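Local coordinates for putative invasin (Yersinia pseudotuberculosis IP 31758, PDB 5N40), which is an adhesin of the invasin family, built of immunoglobulin-like domains and a terminal C-type lectin-like domain, that probably attaches the bacterium to host cells, at residues Ile219-Asp223 with Asn263-Trp267; Thr243-Pro247 with Gly304-Met308; Gly193-Gln197 with Ser228-Asn232; Lys253-Ile257 with Ala268-Gln274; Met308-Arg312 with Gly344-Ser349. The protein carries 1 engineered substitution. One frame throughout, in Å; residues are numbered along the deposited sequence.

Interaction 1: Ile219-Asp223 with Asn263-Trp267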
# COMPACT_ATOMS: atom_id res chain seq x y z
N ILE A 219 8.95 -14.89 7.41
CA ILE A 219 9.12 -15.79 8.55
C ILE A 219 10.57 -16.28 8.64
O ILE A 219 11.05 -16.61 9.73
CB ILE A 219 8.11 -16.95 8.46
CG1 ILE A 219 8.06 -17.75 9.76
CG2 ILE A 219 8.43 -17.86 7.28
CD1 ILE A 219 7.49 -16.98 10.96
N THR A 220 11.28 -16.30 7.52
CA THR A 220 12.59 -16.93 7.43
C THR A 220 13.74 -16.01 7.82
O THR A 220 14.90 -16.39 7.65
CB THR A 220 12.82 -17.49 6.02
OG1 THR A 220 12.47 -16.51 5.03
CG2 THR A 220 12.01 -18.75 5.81
N SER A 221 13.45 -14.83 8.36
CA SER A 221 14.47 -13.94 8.89
C SER A 221 14.21 -13.67 10.37
O SER A 221 13.05 -13.49 10.78
CB SER A 221 14.49 -12.60 8.14
OG SER A 221 15.10 -12.75 6.87
N PRO A 222 15.24 -13.62 11.19
CA PRO A 222 15.02 -13.29 12.61
C PRO A 222 14.72 -11.81 12.79
O PRO A 222 15.15 -10.96 12.00
CB PRO A 222 16.33 -13.69 13.28
CG PRO A 222 17.35 -13.56 12.21
CD PRO A 222 16.67 -13.83 10.89
N ASP A 223 13.96 -11.51 13.85
CA ASP A 223 13.64 -10.13 14.21
C ASP A 223 14.82 -9.58 15.01
O ASP A 223 14.82 -9.51 16.24
CB ASP A 223 12.35 -10.05 15.00
CG ASP A 223 11.94 -8.61 15.32
OD1 ASP A 223 12.48 -7.68 14.69
OD2 ASP A 223 11.07 -8.42 16.19
N ASN A 263 18.06 -18.40 2.82
CA ASN A 263 16.89 -17.55 2.99
C ASN A 263 17.30 -16.10 3.23
O ASN A 263 16.76 -15.42 4.10
CB ASN A 263 15.99 -18.06 4.12
CG ASN A 263 15.53 -19.48 3.88
OD1 ASN A 263 15.31 -19.89 2.74
ND2 ASN A 263 15.40 -20.25 4.96
N ASN A 264 18.28 -15.64 2.45
CA ASN A 264 18.71 -14.24 2.43
C ASN A 264 19.33 -13.79 3.75
O ASN A 264 19.39 -12.59 4.04
CB ASN A 264 17.55 -13.31 2.04
CG ASN A 264 17.14 -13.49 0.59
OD1 ASN A 264 17.98 -13.63 -0.29
ND2 ASN A 264 15.83 -13.50 0.35
N GLU A 265 19.79 -14.74 4.55
CA GLU A 265 20.53 -14.46 5.78
C GLU A 265 21.78 -15.33 5.83
O GLU A 265 21.85 -16.40 5.22
CB GLU A 265 19.65 -14.72 7.02
CG GLU A 265 18.31 -14.01 7.02
CD GLU A 265 18.42 -12.50 7.25
OE1 GLU A 265 19.53 -12.04 7.62
OE2 GLU A 265 17.40 -11.80 7.06
N THR A 266 22.77 -14.86 6.59
CA THR A 266 24.03 -15.56 6.78
C THR A 266 24.09 -16.13 8.19
O THR A 266 24.09 -15.37 9.17
CB THR A 266 25.22 -14.64 6.52
OG1 THR A 266 25.18 -14.19 5.17
CG2 THR A 266 26.54 -15.38 6.75
N TRP A 267 24.19 -17.44 8.29
CA TRP A 267 24.06 -18.15 9.55
C TRP A 267 25.41 -18.65 10.04
O TRP A 267 26.27 -19.04 9.24
CB TRP A 267 23.10 -19.32 9.40
CG TRP A 267 21.75 -18.88 8.96
CD1 TRP A 267 21.27 -18.85 7.68
CD2 TRP A 267 20.72 -18.37 9.79
NE1 TRP A 267 19.99 -18.38 7.68
CE2 TRP A 267 19.62 -18.07 8.96
CE3 TRP A 267 20.60 -18.14 11.17
CZ2 TRP A 267 18.43 -17.55 9.46
CZ3 TRP A 267 19.43 -17.64 11.66
CH2 TRP A 267 18.35 -17.34 10.81
O HOH W 1 15.67 -19.13 7.56
O HOH W 2 14.39 -14.49 4.80
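A chain that passes from an immunoglobulin-like domain into a C-type lectin-like domain can fix its crossing segment to the body of the second domain, and here the beta hairpin of strands 258-262 and 265-269 receives residues 219-223, which follow strand 209-217. Asn263 lies in the turn of that hairpin, with positive phi. Its CB meets Thr220 CB at 3.7 Å, while two waters fill the space alongside. One accepts from Asn263 ND2 and donates to Thr220 O, 2.8 Å from each of these atoms; the other donates to Asn263 O (2.6 Å) and Ser221 OG (2.8 Å) and also hydrogen-bonds Thr220 OG1. At Glu265 the strand begins, and its side chain reaches back to the linking segment, where Ser221 OG donates to Glu265 OE2 in a very short hydrogen bond of 2.5 Å, the tightest link across the contact. Its carboxylate also accepts hydrogen bonds from the backbone amides of Ser228 and Met229, so one acid bonds to two parts of the connection between the domains. Two residues on, Trp267 sends its indole to the same segment, while the indole nitrogen is held by the carbonyl of Glu262 within the hairpin. Thr220 O lies at the ring edge, 4.1 Å from Trp267 CZ2, and Pro222 CD packs 3.9 Å from Trp267 CH2.

Interaction 2: Thr243-Pro247 with Gly304-Met308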
# COMPACT_ATOMS: atom_id res chain seq x y z
N THR A 243 12.64 -27.00 25.08
CA THR A 243 12.62 -25.72 24.38
C THR A 243 13.87 -25.58 23.54
O THR A 243 14.98 -25.86 24.01
CB THR A 243 12.51 -24.55 25.37
OG1 THR A 243 11.26 -24.64 26.07
CG2 THR A 243 12.57 -23.21 24.65
N PHE A 244 13.70 -25.15 22.29
CA PHE A 244 14.77 -25.09 21.30
C PHE A 244 14.92 -23.65 20.81
O PHE A 244 13.92 -23.00 20.47
CB PHE A 244 14.46 -26.00 20.11
CG PHE A 244 14.14 -27.43 20.48
CD1 PHE A 244 12.86 -27.79 20.89
CD2 PHE A 244 15.10 -28.43 20.35
CE1 PHE A 244 12.56 -29.10 21.21
CE2 PHE A 244 14.79 -29.74 20.67
CZ PHE A 244 13.52 -30.08 21.09
N LYS A 245 16.16 -23.17 20.74
CA LYS A 245 16.44 -21.80 20.28
C LYS A 245 16.68 -21.79 18.78
O LYS A 245 17.26 -22.73 18.22
CB LYS A 245 17.66 -21.25 21.02
CG LYS A 245 17.83 -19.74 20.95
CD LYS A 245 19.15 -19.32 21.58
CE LYS A 245 19.22 -17.82 21.84
NZ LYS A 245 18.90 -17.03 20.60
N ARG A 246 16.24 -20.72 18.11
CA ARG A 246 16.54 -20.57 16.70
C ARG A 246 18.06 -20.58 16.52
O ARG A 246 18.81 -20.28 17.45
CB ARG A 246 15.95 -19.27 16.15
CG ARG A 246 16.53 -18.00 16.73
CD ARG A 246 16.17 -16.81 15.87
NE ARG A 246 16.60 -15.53 16.42
CZ ARG A 246 17.81 -14.99 16.27
NH1 ARG A 246 18.76 -15.61 15.58
NH2 ARG A 246 18.07 -13.81 16.81
N PRO A 247 18.53 -20.91 15.32
CA PRO A 247 19.97 -20.79 15.05
C PRO A 247 20.42 -19.33 15.08
O PRO A 247 19.62 -18.40 14.92
CB PRO A 247 20.13 -21.40 13.65
CG PRO A 247 18.78 -21.35 13.04
CD PRO A 247 17.80 -21.48 14.18
N GLY A 304 10.06 -20.61 10.28
CA GLY A 304 11.07 -19.85 9.58
C GLY A 304 12.49 -20.36 9.71
O GLY A 304 13.38 -19.78 9.07
N TRP A 305 12.75 -21.42 10.46
CA TRP A 305 14.15 -21.82 10.66
C TRP A 305 14.73 -22.40 9.37
O TRP A 305 14.02 -23.06 8.61
CB TRP A 305 14.27 -22.86 11.78
CG TRP A 305 13.88 -22.36 13.12
CD1 TRP A 305 13.23 -21.20 13.41
CD2 TRP A 305 14.12 -23.01 14.38
NE1 TRP A 305 13.04 -21.08 14.76
CE2 TRP A 305 13.58 -22.18 15.38
CE3 TRP A 305 14.73 -24.20 14.75
CZ2 TRP A 305 13.64 -22.51 16.73
CZ3 TRP A 305 14.78 -24.54 16.10
CH2 TRP A 305 14.24 -23.69 17.07
N PRO A 306 16.01 -22.16 9.09
CA PRO A 306 16.62 -22.68 7.85
C PRO A 306 16.89 -24.17 7.96
O PRO A 306 17.54 -24.62 8.91
CB PRO A 306 17.93 -21.89 7.74
CG PRO A 306 18.28 -21.58 9.17
CD PRO A 306 16.97 -21.36 9.87
N THR A 307 16.44 -24.94 6.97
CA THR A 307 16.45 -26.39 7.07
C THR A 307 17.27 -27.09 5.98
O THR A 307 17.27 -28.33 5.93
CB THR A 307 15.02 -26.94 7.04
OG1 THR A 307 14.37 -26.54 5.83
CG2 THR A 307 14.23 -26.46 8.25
N MET A 308 17.96 -26.35 5.11
CA MET A 308 18.74 -27.02 4.07
C MET A 308 19.93 -27.78 4.65
O MET A 308 20.41 -28.74 4.03
CB MET A 308 19.22 -26.02 3.02
CG MET A 308 18.14 -25.54 2.08
SD MET A 308 18.76 -24.37 0.85
CE MET A 308 17.36 -24.24 -0.25
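When a tryptophan is laid against an extended backbone, much of the contact can come from main-chain atoms, as the path from Phe244 to Pro247 illustrates. Phe244 points its CA-to-CB bond toward residues 304-308, and its CB lies 3.8 Å from Trp305 CH2; its carbonyl O sits at the edge of the indole, 3.5 Å from the same CH2 atom. The phenyl ring itself turns away to helix 284-293. The CA-to-CB bond of Lys245 points away, and the residue contributes its backbone, with Lys245 O 3.4 Å from Trp305 CH2. Both segments belong to the C-type lectin-like adhesion domain, so the contact joins the end of the hairpin strand 242-245 to the loop that follows helix 298-301, where Gly304, with positive phi, marks the exit from the helix. Arg246 then crosses over the indole: its CA stands 3.8 Å from the centroid of the six-membered ring of Trp305, a CH-pi contact 23° off the ring normal. Its guanidinium leads elsewhere, to salt bridges with Glu235 and Glu252, and NH1 donates to Pro247 O at 3.0 Å. The ring of Pro247 continues the cover, with CD 4.3 Å from the centroid of the five-membered ring of Trp305 and CG 3.7 Å from Pro306 CD. Meanwhile Trp305 NE1 is engaged by the carbonyl of Ala234.

Interaction 3: Gly193-Gln197 with Ser228-Asn232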
# COMPACT_ATOMS: atom_id res chain seq x y z
N GLY A 193 5.79 -10.99 -0.43
CA GLY A 193 6.94 -10.26 0.05
C GLY A 193 8.06 -11.18 0.50
O GLY A 193 7.85 -12.35 0.84
N ILE A 194 9.28 -10.65 0.51
CA ILE A 194 10.43 -11.39 1.01
C ILE A 194 11.05 -10.72 2.24
O ILE A 194 12.16 -11.06 2.63
CB ILE A 194 11.48 -11.62 -0.11
CG1 ILE A 194 12.10 -10.30 -0.60
CG2 ILE A 194 10.82 -12.37 -1.26
CD1 ILE A 194 13.23 -10.50 -1.60
N GLY A 195 10.34 -9.79 2.87
CA GLY A 195 10.80 -9.16 4.10
C GLY A 195 11.34 -7.76 3.89
O GLY A 195 12.48 -7.46 4.26
N VAL A 196 10.52 -6.89 3.31
CA VAL A 196 10.98 -5.58 2.88
C VAL A 196 10.08 -4.48 3.45
O VAL A 196 8.92 -4.70 3.80
CB VAL A 196 11.06 -5.47 1.34
CG1 VAL A 196 12.09 -6.43 0.80
CG2 VAL A 196 9.71 -5.75 0.70
N GLN A 197 10.66 -3.29 3.53
CA GLN A 197 9.96 -2.06 3.85
C GLN A 197 9.65 -1.35 2.54
O GLN A 197 10.57 -1.01 1.79
CB GLN A 197 10.80 -1.17 4.76
CG GLN A 197 10.21 0.19 5.07
CD GLN A 197 11.25 1.17 5.58
OE1 GLN A 197 11.79 1.98 4.82
NE2 GLN A 197 11.52 1.11 6.87
N SER A 228 19.42 -9.19 7.65
CA SER A 228 19.37 -8.53 6.35
C SER A 228 17.95 -8.09 6.01
O SER A 228 17.73 -6.95 5.58
CB SER A 228 19.92 -9.46 5.27
OG SER A 228 21.31 -9.69 5.44
N MET A 229 16.98 -8.97 6.20
CA MET A 229 15.59 -8.71 5.88
C MET A 229 14.80 -8.42 7.15
O MET A 229 15.26 -8.66 8.28
CB MET A 229 14.97 -9.91 5.15
CG MET A 229 15.87 -10.57 4.11
SD MET A 229 16.44 -9.45 2.82
CE MET A 229 14.90 -9.06 2.00
N TRP A 230 13.58 -7.93 6.95
CA TRP A 230 12.63 -7.74 8.05
C TRP A 230 11.89 -9.06 8.29
O TRP A 230 11.21 -9.55 7.39
CB TRP A 230 11.64 -6.63 7.72
CG TRP A 230 12.26 -5.30 7.49
CD1 TRP A 230 12.65 -4.75 6.30
CD2 TRP A 230 12.53 -4.32 8.49
NE1 TRP A 230 13.16 -3.49 6.51
CE2 TRP A 230 13.10 -3.20 7.84
CE3 TRP A 230 12.36 -4.27 9.88
CZ2 TRP A 230 13.50 -2.06 8.54
CZ3 TRP A 230 12.75 -3.14 10.56
CH2 TRP A 230 13.31 -2.05 9.89
N GLY A 231 12.00 -9.61 9.51
CA GLY A 231 11.52 -10.96 9.76
C GLY A 231 10.84 -11.11 11.11
O GLY A 231 10.92 -10.23 11.97
N ASN A 232 10.17 -12.26 11.28
CA ASN A 232 9.55 -12.62 12.56
C ASN A 232 9.77 -14.09 12.87
O ASN A 232 8.88 -14.77 13.38
CB ASN A 232 8.05 -12.31 12.55
CG ASN A 232 7.28 -13.19 11.58
OD1 ASN A 232 7.73 -13.43 10.46
ND2 ASN A 232 6.12 -13.68 12.01
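This is a partly buried interdomain contact between two loops, in which residues 193-197, leading into strand 197-204 of the second immunoglobulin-like domain, meet residues 228-232 at the start of the adhesion domain. Its centre is a close backbone approach, with the CA atoms of Gly195 and Trp230 4.6 Å apart. Trp230 N donates to Gly195 O in a nearly linear hydrogen bond of 2.9 Å (168°). Such proximity depends on glycine at position 195: an ideal CB would come within 2.8 Å of Trp230 O, and the backbone angles, with phi at 103°, would also jam it against the preceding carbonyl. In this invasin-type adhesin, where an immunoglobulin-like domain carries a C-type lectin-like one, loops at the junction hold the two modules together by more than the covalent link. Met229 and Trp230 complete the contact with their side chains. All three chi angles of Met229 are in m, a folded conformation that brings CE to 4.0 Å from both Ile194 CG1 and Val196 CG1 and 3.5 Å from Ile194 O. The indole of Trp230 extends instead along the strand entrance, where its NE1 lies 3.7 Å from Gln197 CB and its CD1 3.7 Å from Gln197 N. Beyond the two loops, Trp230 also packs on Thr215 and Asn217 of strand 209-217.

Interaction 4: Lys253-Ile257 with Ala268-Gln274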
# COMPACT_ATOMS: atom_id res chain seq x y z
N LYS A 253 27.33 -14.45 16.24
CA LYS A 253 28.41 -15.29 16.75
C LYS A 253 29.64 -15.08 15.88
O LYS A 253 30.01 -15.94 15.07
CB LYS A 253 27.99 -16.76 16.77
CG LYS A 253 26.92 -17.07 17.80
CD LYS A 253 27.48 -17.07 19.22
CE LYS A 253 26.39 -17.32 20.25
NZ LYS A 253 26.91 -17.26 21.65
N PRO A 254 30.30 -13.92 16.02
CA PRO A 254 31.43 -13.61 15.14
C PRO A 254 32.63 -14.52 15.32
O PRO A 254 33.49 -14.55 14.44
CB PRO A 254 31.78 -12.16 15.51
CG PRO A 254 31.25 -11.99 16.89
CD PRO A 254 30.00 -12.82 16.94
N GLY A 255 32.70 -15.25 16.43
CA GLY A 255 33.86 -16.06 16.74
C GLY A 255 33.92 -17.42 16.06
O GLY A 255 34.89 -18.15 16.27
N THR A 256 32.93 -17.79 15.26
CA THR A 256 32.95 -19.07 14.56
C THR A 256 33.22 -18.87 13.08
O THR A 256 32.80 -17.87 12.48
CB THR A 256 31.65 -19.85 14.75
OG1 THR A 256 31.76 -21.12 14.11
CG2 THR A 256 30.47 -19.11 14.17
N ILE A 257 33.91 -19.84 12.49
CA ILE A 257 34.36 -19.76 11.10
C ILE A 257 33.28 -20.26 10.14
O ILE A 257 33.10 -19.70 9.06
CB ILE A 257 35.66 -20.57 10.95
CG1 ILE A 257 36.68 -20.17 12.02
CG2 ILE A 257 36.24 -20.39 9.55
CD1 ILE A 257 37.02 -18.70 12.05
N ALA A 268 25.58 -18.64 11.35
CA ALA A 268 26.74 -19.26 11.98
C ALA A 268 26.57 -20.78 11.97
O ALA A 268 25.47 -21.30 12.14
CB ALA A 268 26.90 -18.76 13.41
N MET A 269 27.69 -21.48 11.78
CA MET A 269 27.69 -22.94 11.70
C MET A 269 28.84 -23.48 12.54
O MET A 269 29.86 -22.81 12.72
CB MET A 269 27.81 -23.42 10.25
CG MET A 269 26.77 -22.81 9.31
SD MET A 269 25.06 -23.26 9.70
CE MET A 269 24.88 -24.76 8.75
N PHE A 270 28.67 -24.70 13.05
CA PHE A 270 29.51 -25.21 14.13
C PHE A 270 29.84 -26.68 13.91
O PHE A 270 29.04 -27.44 13.36
CB PHE A 270 28.80 -25.07 15.48
CG PHE A 270 28.33 -23.68 15.78
CD1 PHE A 270 27.12 -23.23 15.28
CD2 PHE A 270 29.09 -22.83 16.56
CE1 PHE A 270 26.68 -21.95 15.56
CE2 PHE A 270 28.66 -21.55 16.84
CZ PHE A 270 27.45 -21.11 16.34
N ASN A 271 31.03 -27.07 14.36
CA ASN A 271 31.33 -28.49 14.53
C ASN A 271 30.88 -28.91 15.92
O ASN A 271 30.38 -28.10 16.71
CB ASN A 271 32.81 -28.79 14.28
CG ASN A 271 33.73 -28.14 15.31
OD1 ASN A 271 33.30 -27.68 16.36
ND2 ASN A 271 35.02 -28.11 14.99
N GLN A 272 31.07 -30.19 16.24
CA GLN A 272 30.52 -30.72 17.48
C GLN A 272 31.13 -30.05 18.71
O GLN A 272 30.41 -29.67 19.65
CB GLN A 272 30.71 -32.24 17.54
CG GLN A 272 29.93 -32.91 18.64
CD GLN A 272 28.42 -32.95 18.39
OE1 GLN A 272 27.97 -32.84 17.25
NE2 GLN A 272 27.65 -33.13 19.46
N SER A 273 32.45 -29.90 18.73
CA SER A 273 33.09 -29.33 19.92
C SER A 273 32.68 -27.88 20.14
O SER A 273 32.48 -27.45 21.28
CB SER A 273 34.61 -29.47 19.82
OG SER A 273 35.11 -28.77 18.69
N GLN A 274 32.55 -27.11 19.05
CA GLN A 274 32.10 -25.73 19.18
C GLN A 274 30.69 -25.66 19.73
O GLN A 274 30.38 -24.80 20.57
CB GLN A 274 32.15 -25.03 17.82
CG GLN A 274 33.52 -24.68 17.31
CD GLN A 274 33.45 -24.11 15.91
OE1 GLN A 274 32.87 -24.73 15.01
NE2 GLN A 274 34.00 -22.92 15.72
O HOH W 3 32.50 -23.00 12.48
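A single threonine side chain gathers most of this contact, and a water sits at the centre of its polar part. That water lies within hydrogen-bonding distance of three atoms, 2.6 Å from Thr256 OG1, 2.7 Å from Met269 O and 3.1 Å from Gln274 OE1. The hydroxyl is itself close to protein atoms, with Thr256 OG1 2.9 Å from Met269 O and 3.3 Å from Gln274 NE2, while its methyl covers the strand, Thr256 CG2 packing 3.7 Å from Ala268 CB. Thr256 closes a type I beta turn that begins at Lys253, whose CB adds a 4.1 Å approach to Ala268 CB and whose CG lies at the edge of the Phe270 ring, 4.3 Å from its CZ. Within the C-type lectin-like domain, this turn flanks the passage from strand 265-269 to helix 272-278. The helix start is a capping box: Gln274 N donates to Asn271 OD1 at 2.9 Å, and Asn271 N returns a bond to Gln274 OE1 at 3.0 Å. Gln274 OE1 thus caps the helix start and also lies beside the water that faces the turn. The carbonyl of Phe270, in that passage, accepts from Arg312.

Interaction 5: Met308-Arg312 with Gly344-Ser349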
# COMPACT_ATOMS: atom_id res chain seq x y z
N MET A 308 17.96 -26.35 5.11
CA MET A 308 18.74 -27.02 4.07
C MET A 308 19.93 -27.78 4.65
O MET A 308 20.41 -28.74 4.03
CB MET A 308 19.22 -26.02 3.02
CG MET A 308 18.14 -25.54 2.08
SD MET A 308 18.76 -24.37 0.85
CE MET A 308 17.36 -24.24 -0.25
N GLN A 309 20.42 -27.38 5.82
CA GLN A 309 21.56 -28.02 6.45
C GLN A 309 21.14 -28.63 7.78
O GLN A 309 20.22 -28.15 8.44
CB GLN A 309 22.72 -27.04 6.67
CG GLN A 309 23.09 -26.22 5.43
CD GLN A 309 23.39 -27.07 4.20
OE1 GLN A 309 23.68 -28.27 4.31
NE2 GLN A 309 23.32 -26.46 3.03
N VAL A 310 21.83 -29.71 8.16
CA VAL A 310 21.39 -30.50 9.30
C VAL A 310 21.67 -29.76 10.60
O VAL A 310 22.45 -28.80 10.67
CB VAL A 310 22.07 -31.88 9.28
CG1 VAL A 310 21.77 -32.58 7.97
CG2 VAL A 310 23.58 -31.75 9.50
N TYR A 311 21.00 -30.22 11.66
CA TYR A 311 21.14 -29.70 13.01
C TYR A 311 21.86 -30.73 13.88
O TYR A 311 21.58 -31.93 13.80
CB TYR A 311 19.76 -29.38 13.61
CG TYR A 311 19.17 -28.09 13.08
CD1 TYR A 311 18.83 -27.95 11.74
CD2 TYR A 311 18.96 -27.01 13.92
CE1 TYR A 311 18.30 -26.76 11.25
CE2 TYR A 311 18.43 -25.81 13.44
CZ TYR A 311 18.10 -25.70 12.11
OH TYR A 311 17.58 -24.50 11.64
N ARG A 312 22.79 -30.26 14.70
CA ARG A 312 23.59 -31.16 15.52
C ARG A 312 22.79 -31.64 16.73
O ARG A 312 21.94 -30.93 17.27
CB ARG A 312 24.88 -30.48 16.00
CG ARG A 312 25.87 -30.21 14.88
CD ARG A 312 27.27 -29.90 15.40
NE ARG A 312 28.26 -29.99 14.32
CZ ARG A 312 28.76 -31.13 13.85
NH1 ARG A 312 28.38 -32.30 14.36
NH2 ARG A 312 29.65 -31.11 12.87
N GLY A 344 32.41 -31.11 9.93
CA GLY A 344 31.07 -30.65 9.58
C GLY A 344 30.74 -29.32 10.23
O GLY A 344 30.92 -29.14 11.44
N ASN A 345 30.27 -28.37 9.42
CA ASN A 345 29.80 -27.08 9.90
C ASN A 345 28.28 -27.08 9.75
O ASN A 345 27.75 -26.84 8.66
CB ASN A 345 30.44 -25.93 9.14
CG ASN A 345 31.90 -25.73 9.52
OD1 ASN A 345 32.28 -25.87 10.68
ND2 ASN A 345 32.73 -25.41 8.53
N TYR A 346 27.59 -27.38 10.84
CA TYR A 346 26.17 -27.65 10.83
C TYR A 346 25.44 -26.64 11.71
O TYR A 346 26.05 -25.86 12.44
CB TYR A 346 25.88 -29.08 11.33
CG TYR A 346 26.60 -30.18 10.57
CD1 TYR A 346 26.98 -30.01 9.25
CD2 TYR A 346 26.88 -31.39 11.18
CE1 TYR A 346 27.62 -31.02 8.56
CE2 TYR A 346 27.52 -32.40 10.50
CZ TYR A 346 27.89 -32.21 9.19
OH TYR A 346 28.54 -33.23 8.51
N ASN A 347 24.12 -26.67 11.64
CA ASN A 347 23.30 -25.80 12.47
C ASN A 347 23.29 -26.28 13.91
O ASN A 347 23.41 -27.48 14.20
CB ASN A 347 21.86 -25.77 11.95
CG ASN A 347 21.70 -24.90 10.71
OD1 ASN A 347 22.03 -23.71 10.73
ND2 ASN A 347 21.18 -25.48 9.64
N VAL A 348 23.12 -25.33 14.83
CA VAL A 348 22.92 -25.65 16.24
C VAL A 348 21.68 -24.92 16.74
O VAL A 348 21.63 -23.68 16.72
CB VAL A 348 24.15 -25.29 17.09
CG1 VAL A 348 23.89 -25.57 18.56
CG2 VAL A 348 25.37 -26.07 16.62
N SER A 349 20.69 -25.69 17.18
CA SER A 349 19.58 -25.20 17.98
C SER A 349 19.86 -25.58 19.42
O SER A 349 19.90 -26.77 19.77
CB SER A 349 18.25 -25.78 17.50
OG SER A 349 17.20 -25.41 18.38
O HOH W 4 19.99 -24.88 7.14
O HOH W 5 20.72 -28.43 17.44
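Side chains can extend a minimal backbone pairing into a broad interface, and around the single bridge between Tyr311 and Asn347 the rotamers of Asn347, Tyr346 and Arg312 serve that end. The bridge itself consists of Asn347 N donating to Val310 O and Arg312 N donating to Asn347 O, both at 2.9 Å. Asn347, with chi1 in m, sets its CB almost exactly over the Tyr311 ring, 3.5 Å from the centroid and 1° off the normal, a CH-pi contact; its ND2 donates to Gln309 O at 3.1 Å and to a water shared with Gln309 N. Tyr346, also m, offers a ring face to Val310, whose CG2 stands 3.7 Å from the ring centroid. The Arg312 side chain is extended through chi2 and chi3, both t, which carries NH2 to Gly344 O at 2.7 Å while Tyr346 CD2 lies over a guanidinium face, 3.3 Å from NH2. Gly344 tolerates no side chain here, since an ideal CB would clash with both Arg312 NH2 and Tyr346 CZ. In the C-type lectin-like domain this joins the beginning of strand 311-313 to the closing segment of the chain after helix 340-343. Arg312 also reaches the carbonyls of Phe270 and Gly340, Tyr311 pairs by its backbone with Val325 on strand 321-325, and Val348 packs against helix 272-278.

In the fold
The five contacts run from the domain junction into the C-type lectin-like domain. Interaction 3 joins the preceding immunoglobulin-like domain to its start, and interaction 1, with its centre about 8 Å away, ties the connecting segment to the hairpin through Glu265. Interactions 1 and 4 share strand 265-269 at opposite ends, about 17 Å apart between centres. Interactions 2 and 5 meet at Met308, their centres about 10 Å apart, and interaction 5 lies equally near interaction 4, through Phe270. Along the chain, interactions 1 and 3 interleave, as do 1 and 2, whereas 4 falls between the segments of 2. Sequence-distant parts are thus knitted into one continuous unit, consistent with a rigidly presented adhesive tip.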